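Local coordinates for protein GMP reductase (Trypanosoma brucei brucei, PDB 6JIG) that probably catalyses the irreversible NADPH-dependent deamination of GMP to IMP, and binds guanine nucleotides at its CBS domains as well, at residues I246-V249 with V255-V258. The protein carries 1 engineered substitution. Sequence-based numbering, arbitrary orientation.
Sequences IRLV and VLVV
L256 meets the helix with its two methyl groups, one for each neighbour. CD1 lies 3.8 Å from CG2 of V249. CD2 lies 4.1 Å from CB of L248 and equally far from CD1 of that leucine. The fork of L256 therefore reaches both residues at once. Its side chain crosses that of V249 at about a right angle and that of L248 at a slant. The L256 torsions bring this about: CG stands anti to the carbonyl carbon (chi1 -66°), and the extended second torsion (174°) carries CD1 outward to CG2 of V249. In V249 the touching branch, CG2, is likewise anti to the carbonyl carbon.

The segments belong to helix 239-251 and strand 255-259. With strand 232-235 they form a beta-alpha-beta unit of the TIM barrel, the fold of the IMPDH/GMPR family. Here the helix packs on the outside of the parallel barrel. L256 is held in the sheet by backbone hydrogen bonds to D285 and I287 of the next strand. L248 also touches A233 and V235 on the preceding strand.

Contact is apolar throughout, with no hydrogen bond between the segments. The backbones stay well apart, with the CA atoms of V249 and L256 8.0 Å from each other. The tighter part is CG2 of V249 against CD1 of L256. L248 against CD2 is looser. Burial runs the other way: L248 and L256 are buried, while V249 is partly exposed. The solvent side is thus not the looser one. There the V249 side chain also touches S283 in a loop.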
loop_
_atom_site.group_PDB
_atom_site.type_symbol
_atom_site.label_atom_id
_atom_site.label_comp_id
_atom_site.label_asym_id
_atom_site.label_seq_id
_atom_site.Cartn_x
_atom_site.Cartn_y
_atom_site.Cartn_z
ATOM N N ILE A 246 -20.858 0.514 49.609
ATOM C CA ILE A 246 -21.263 -0.260 50.783
ATOM C C ILE A 246 -21.521 -1.705 50.393
ATOM O O ILE A 246 -21.038 -2.640 51.041
ATOM C CB ILE A 246 -22.500 0.376 51.442
ATOM C CG1 ILE A 246 -22.100 1.604 52.257
ATOM C CG2 ILE A 246 -23.209 -0.649 52.345
ATOM C CD1 ILE A 246 -23.201 2.671 52.344
ATOM N N ARG A 247 -22.266 -1.908 49.306
ATOM C CA ARG A 247 -22.617 -3.260 48.883
ATOM C C ARG A 247 -21.412 -4.033 48.351
ATOM O O ARG A 247 -21.329 -5.255 48.541
ATOM C CB ARG A 247 -23.742 -3.183 47.853
ATOM C CG ARG A 247 -25.043 -2.631 48.488
ATOM C CD ARG A 247 -26.144 -2.345 47.485
ATOM N NE ARG A 247 -26.460 -3.519 46.683
ATOM C CZ ARG A 247 -27.312 -3.515 45.662
ATOM N NH1 ARG A 247 -27.946 -2.395 45.334
ATOM N NH2 ARG A 247 -27.527 -4.628 44.965
ATOM N N LEU A 248 -20.463 -3.352 47.697
ATOM C CA LEU A 248 -19.241 -4.028 47.271
ATOM C C LEU A 248 -18.442 -4.532 48.465
ATOM O O LEU A 248 -17.916 -5.653 48.442
ATOM C CB LEU A 248 -18.377 -3.082 46.434
ATOM C CG LEU A 248 -18.878 -2.765 45.024
ATOM C CD1 LEU A 248 -18.114 -1.577 44.443
ATOM C CD2 LEU A 248 -18.724 -3.993 44.133
ATOM N N VAL A 249 -18.314 -3.706 49.506
ATOM C CA VAL A 249 -17.579 -4.135 50.691
ATOM C C VAL A 249 -18.276 -5.325 51.344
ATOM O O VAL A 249 -17.626 -6.299 51.743
ATOM C CB VAL A 249 -17.399 -2.957 51.666
ATOM C CG1 VAL A 249 -16.775 -3.425 52.975
ATOM C CG2 VAL A 249 -16.495 -1.892 51.034
ATOM N N VAL A 255 -10.358 -3.881 48.413
ATOM C CA VAL A 255 -10.058 -2.457 48.304
ATOM C C VAL A 255 -11.121 -1.841 47.417
ATOM O O VAL A 255 -11.723 -2.512 46.570
ATOM C CB VAL A 255 -8.657 -2.148 47.706
ATOM C CG1 VAL A 255 -7.553 -2.629 48.608
ATOM C CG2 VAL A 255 -8.505 -2.771 46.322
ATOM N N LEU A 256 -11.351 -0.553 47.610
ATOM C CA LEU A 256 -12.194 0.217 46.713
ATOM C C LEU A 256 -11.322 1.203 45.949
ATOM O O LEU A 256 -10.348 1.735 46.487
ATOM C CB LEU A 256 -13.268 0.990 47.479
ATOM C CG LEU A 256 -14.330 0.152 48.188
ATOM C CD1 LEU A 256 -15.210 1.058 49.020
ATOM C CD2 LEU A 256 -15.150 -0.627 47.173
ATOM N N VAL A 257 -11.687 1.463 44.698
ATOM C CA VAL A 257 -10.951 2.409 43.863
ATOM C C VAL A 257 -11.920 3.492 43.410
ATOM O O VAL A 257 -12.791 3.238 42.570
ATOM C CB VAL A 257 -10.288 1.731 42.657
ATOM C CG1 VAL A 257 -9.509 2.770 41.827
ATOM C CG2 VAL A 257 -9.392 0.566 43.108
ATOM N N VAL A 258 -11.767 4.695 43.958
ATOM C CA VAL A 258 -12.489 5.869 43.474
ATOM C C VAL A 258 -11.827 6.299 42.176
ATOM O O VAL A 258 -10.649 6.658 42.174
ATOM C CB VAL A 258 -12.451 7.011 44.498
ATOM C CG1 VAL A 258 -13.141 8.239 43.927
ATOM C CG2 VAL A 258 -13.086 6.581 45.786
#